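Local coordinates for protein transcriptional regulator, ROK family (Vibrio cholerae O1 biovar eltor, PDB 1Z05) that probably binds DNA as a zinc-containing transcriptional regulator of the ROK family, a homologue of E. coli Mlc linked to the control of carbohydrate metabolism, at residues S372-Y375 with P376-Q380; D336-Q339 with Q340-R343. All coordinates share one frame; numbering follows the deposited sequence.

Interaction 1 (S372-Y375 with P376-Q380)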
loop_
_atom_site.group_PDB
_atom_site.type_symbol
_atom_site.label_atom_id
_atom_site.label_comp_id
_atom_site.label_asym_id
_atom_site.label_seq_id
_atom_site.Cartn_x
_atom_site.Cartn_y
_atom_site.Cartn_z
ATOM N N SER A 372 7.263 -29.940 2.659
ATOM C CA SER A 372 7.495 -30.591 3.950
ATOM C C SER A 372 8.882 -30.278 4.500
ATOM O O SER A 372 9.083 -30.263 5.719
ATOM C CB SER A 372 7.302 -32.107 3.841
ATOM O OG SER A 372 8.398 -32.698 3.157
ATOM N N ILE A 373 9.827 -30.019 3.594
ATOM C CA ILE A 373 11.212 -29.696 3.945
ATOM C C ILE A 373 11.423 -28.180 4.022
ATOM O O ILE A 373 12.070 -27.671 4.944
ATOM C CB ILE A 373 12.217 -30.317 2.913
ATOM C CG1 ILE A 373 12.086 -31.849 2.845
ATOM C CG2 ILE A 373 13.670 -29.869 3.187
ATOM C CD1 ILE A 373 12.376 -32.600 4.163
ATOM N N LEU A 374 10.860 -27.467 3.053
ATOM C CA LEU A 374 11.025 -26.022 2.943
ATOM C C LEU A 374 10.331 -25.223 4.052
ATOM O O LEU A 374 10.918 -24.304 4.617
ATOM C CB LEU A 374 10.530 -25.547 1.571
ATOM C CG LEU A 374 10.644 -24.057 1.242
ATOM C CD1 LEU A 374 12.062 -23.701 0.834
ATOM C CD2 LEU A 374 9.660 -23.697 0.133
ATOM N N TYR A 375 9.084 -25.559 4.356
ATOM C CA TYR A 375 8.280 -24.723 5.249
ATOM C C TYR A 375 8.834 -24.597 6.668
ATOM O O TYR A 375 8.870 -23.490 7.210
ATOM C CB TYR A 375 6.820 -25.186 5.282
ATOM C CG TYR A 375 6.002 -24.813 4.058
ATOM C CD1 TYR A 375 6.609 -24.377 2.876
ATOM C CD2 TYR A 375 4.617 -24.915 4.084
ATOM C CE1 TYR A 375 5.854 -24.072 1.752
ATOM C CE2 TYR A 375 3.859 -24.598 2.975
ATOM C CZ TYR A 375 4.478 -24.184 1.818
ATOM O OH TYR A 375 3.697 -23.871 0.736
ATOM N N PRO A 376 9.228 -25.724 7.300
ATOM C CA PRO A 376 9.842 -25.606 8.632
ATOM C C PRO A 376 11.088 -24.718 8.686
ATOM O O PRO A 376 11.295 -24.023 9.685
ATOM C CB PRO A 376 10.184 -27.061 8.994
ATOM C CG PRO A 376 9.191 -27.859 8.238
ATOM C CD PRO A 376 9.067 -27.135 6.912
ATOM N N SER A 377 11.899 -24.744 7.632
ATOM C CA SER A 377 13.070 -23.862 7.530
ATOM C C SER A 377 12.707 -22.386 7.442
ATOM O O SER A 377 13.325 -21.550 8.109
ATOM C CB SER A 377 13.960 -24.268 6.355
ATOM O OG SER A 377 14.697 -25.424 6.710
ATOM N N ILE A 378 11.713 -22.076 6.609
ATOM C CA ILE A 378 11.159 -20.729 6.503
ATOM C C ILE A 378 10.601 -20.259 7.842
ATOM O O ILE A 378 10.889 -19.140 8.286
ATOM C CB ILE A 378 10.027 -20.643 5.426
ATOM C CG1 ILE A 378 10.559 -21.060 4.051
ATOM C CG2 ILE A 378 9.393 -19.236 5.399
ATOM C CD1 ILE A 378 9.553 -20.928 2.881
ATOM N N GLU A 379 9.790 -21.110 8.468
ATOM C CA GLU A 379 9.108 -20.758 9.703
ATOM C C GLU A 379 10.045 -20.463 10.871
ATOM O O GLU A 379 9.769 -19.563 11.649
ATOM C CB GLU A 379 8.077 -21.827 10.088
ATOM C CG GLU A 379 6.890 -21.870 9.123
ATOM C CD GLU A 379 5.985 -23.094 9.302
ATOM O OE1 GLU A 379 6.269 -23.945 10.177
ATOM O OE2 GLU A 379 4.985 -23.203 8.553
ATOM N N GLN A 380 11.130 -21.221 11.008
ATOM C CA GLN A 380 12.062 -20.993 12.117
ATOM C C GLN A 380 12.772 -19.648 11.967
ATOM O O GLN A 380 13.020 -18.957 12.950
ATOM C CB GLN A 380 13.067 -22.141 12.262
ATOM C CG GLN A 380 13.910 -22.096 13.553
ATOM C CD GLN A 380 13.079 -22.093 14.835
ATOM O OE1 GLN A 380 12.027 -22.730 14.917
ATOM N NE2 GLN A 380 13.560 -21.376 15.846
#
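Two backbone hydrogen bonds tie L374 and Y375 to the turn that follows in this kinked α-helix. I378 N donates to L374 O at 3.1 Å and E379 N to Y375 O at 2.8 Å, both nearly straight and close to the line of the carbonyl bond. The kink comes from P376: its ring nitrogen carries no hydrogen, so the carbonyl of S372 receives no bond from it. That oxygen instead faces the ring, with S372 O lying 3.3 Å from P376 CD. Proline's restricted phi (-57° here) is helical, but beyond the first turn its ring displaces the carbonyl one turn back. The next pair is stretched as well, S377 N standing 4.0 Å from I373 O, and the i+4 pattern resumes at I378.

Apolar contact follows the buried side. L374 and I378, one turn apart, meet where L374 CG lies 3.7 Å from I378 CD1; I378 reaches back because CG1 is anti to its own carbonyl carbon (chi1 -59°) and chi2 extends CD1 further. On another face, Y375 CB rests 3.4 Å from P376 CD, while the phenol ring leads away from the following turn and its OH is hydrogen-bonded to N368. A tyrosine thus fills buried space and still satisfies its polar end. E379 runs extended past the Y375 carbonyl, with E379 CG 3.2 Å from Y375 O.

Around this helix, I373 touches I338 and Q339 of helix 332-356, S377 touches Q339, I378 meets I349 farther along that helix, and Y375, I378 and E379 lie on L396 of strand 395-398.

Interaction 2 (D336-Q339 with Q340-R343). With SO4 (sulfate ion), chain H.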
loop_
_atom_site.group_PDB
_atom_site.type_symbol
_atom_site.label_atom_id
_atom_site.label_comp_id
_atom_site.label_asym_id
_atom_site.label_seq_id
_atom_site.Cartn_x
_atom_site.Cartn_y
_atom_site.Cartn_z
ATOM N N ASP A 336 19.352 -30.624 2.346
ATOM C CA ASP A 336 20.173 -29.503 2.820
ATOM C C ASP A 336 20.077 -28.247 1.934
ATOM O O ASP A 336 20.040 -27.114 2.436
ATOM C CB ASP A 336 21.633 -29.937 2.957
ATOM C CG ASP A 336 22.431 -29.000 3.848
ATOM O OD1 ASP A 336 22.085 -28.873 5.056
ATOM O OD2 ASP A 336 23.408 -28.397 3.340
ATOM N N VAL A 337 20.051 -28.457 0.624
ATOM C CA VAL A 337 19.872 -27.366 -0.343
ATOM C C VAL A 337 18.503 -26.677 -0.162
ATOM O O VAL A 337 18.422 -25.449 -0.126
ATOM C CB VAL A 337 20.076 -27.874 -1.797
ATOM C CG1 VAL A 337 19.660 -26.821 -2.834
ATOM C CG2 VAL A 337 21.532 -28.287 -2.019
ATOM N N ILE A 338 17.439 -27.460 -0.027
ATOM C CA ILE A 338 16.099 -26.896 0.219
ATOM C C ILE A 338 15.984 -26.147 1.558
ATOM O O ILE A 338 15.297 -25.113 1.652
ATOM C CB ILE A 338 14.978 -27.979 0.073
ATOM C CG1 ILE A 338 14.900 -28.493 -1.379
ATOM C CG2 ILE A 338 13.616 -27.441 0.506
ATOM C CD1 ILE A 338 14.864 -27.395 -2.438
ATOM N N GLN A 339 16.634 -26.673 2.595
ATOM C CA GLN A 339 16.631 -26.017 3.912
ATOM C C GLN A 339 17.350 -24.673 3.853
ATOM O O GLN A 339 16.848 -23.686 4.381
ATOM C CB GLN A 339 17.197 -26.933 5.016
ATOM C CG GLN A 339 16.279 -28.108 5.329
ATOM C CD GLN A 339 16.907 -29.134 6.255
ATOM O OE1 GLN A 339 18.134 -29.224 6.370
ATOM N NE2 GLN A 339 16.065 -29.924 6.911
ATOM N N GLN A 340 18.503 -24.636 3.192
ATOM C CA GLN A 340 19.242 -23.391 2.992
ATOM C C GLN A 340 18.417 -22.344 2.231
ATOM O O GLN A 340 18.419 -21.167 2.586
ATOM C CB GLN A 340 20.558 -23.668 2.263
ATOM C CG GLN A 340 21.475 -22.463 2.168
ATOM C CD GLN A 340 22.771 -22.764 1.434
ATOM O OE1 GLN A 340 23.429 -23.773 1.689
ATOM N NE2 GLN A 340 23.146 -21.876 0.521
ATOM N N LEU A 341 17.720 -22.788 1.187
ATOM C CA LEU A 341 16.782 -21.941 0.450
ATOM C C LEU A 341 15.712 -21.367 1.386
ATOM O O LEU A 341 15.440 -20.166 1.354
ATOM C CB LEU A 341 16.111 -22.727 -0.680
ATOM C CG LEU A 341 14.990 -22.015 -1.453
ATOM C CD1 LEU A 341 15.484 -20.769 -2.171
ATOM C CD2 LEU A 341 14.352 -22.976 -2.451
ATOM N N GLY A 342 15.113 -22.231 2.203
ATOM C CA GLY A 342 14.126 -21.827 3.206
ATOM C C GLY A 342 14.616 -20.774 4.184
ATOM O O GLY A 342 13.875 -19.865 4.548
ATOM N N ARG A 343 15.870 -20.890 4.614
ATOM C CA ARG A 343 16.454 -19.898 5.509
ATOM C C ARG A 343 16.518 -18.509 4.876
ATOM O O ARG A 343 16.149 -17.514 5.506
ATOM C CB ARG A 343 17.827 -20.359 6.036
ATOM C CG ARG A 343 17.693 -21.542 7.020
ATOM C CD ARG A 343 18.955 -21.801 7.839
ATOM N NE ARG A 343 20.092 -22.166 6.989
ATOM C CZ ARG A 343 20.352 -23.403 6.570
ATOM N NH1 ARG A 343 19.565 -24.415 6.922
ATOM N NH2 ARG A 343 21.410 -23.631 5.811
HETATM S S SO4 H . 21.977 -19.292 6.051
HETATM O O1 SO4 H . 20.963 -18.273 5.785
HETATM O O2 SO4 H . 21.693 -19.940 7.326
HETATM O O3 SO4 H . 21.973 -20.293 4.987
HETATM O O4 SO4 H . 23.292 -18.658 6.117
HETATM O O HOH W 1 19.968 -27.311 6.965
HETATM O O HOH W 2 20.992 -26.446 4.980
HETATM O O HOH W 3 24.163 -25.653 3.695
#
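D336 O accepts a hydrogen bond from Q340 N at 3.0 Å, the first of four successive i+4 bonds of a regular α-helix received by the carbonyls of residues 336 to 339. D336 O can also accept from a water to which R343 NH2 donates, a link between residues two turns apart whose charged atoms are not in direct contact. The D336 carboxylate has its direct partner in R303, a salt bridge through OD2. This same oxygen reaches Q340 through another water, which lies 2.9 Å from D336 OD2 and 2.8 Å from Q340 OE1 and donates to both.

V337 turns its branched side chain to I296 and R303 of helix 293-305, an apolar residue suited to a buried helix face. I338 brings CD1 to 4.4 Å from L341 CD2, a loose contact between two aliphatic chains that both also meet I367.

Q339 suits the partly exposed edge: its OE1 lies 2.7 Å from a water that it can accept from, and R343 NH1 donates to that water. Q339 O, bonded to R343 N, also lies over one face of the guanidinium. A bend at chi3 (-62°) brings the arginine's guanidinium back over the preceding turn, so that Q340 CA lies 3.5 Å above its plane, toward its outer part. A sulfate, probably from the crystallisation liquor, sits at the edge of this group, where R343 NE donates to its O2 at 2.8 Å.

Overall arrangement
Interactions 1 and 2 belong to two helices, 371-385 and 332-356, that pack against each other with the contact centres about 8 Å apart. Interaction 2 comes first in the chain, and strand 360-364 lies between the two helices in sequence. Their shared face is closely knit: S377 OG is 3.4 Å from Q339 CB, and I373 CG2 is 3.6 Å from I338 CG2. L374 CD1 also comes within 3.6 Å of I338 O, while I378 CG1 is 3.6 Å from G342 O, where the absence of a side chain on the glycine suits a close helix approach. Both contacts lie away from the zinc site formed by H269, C279, C281 and C286.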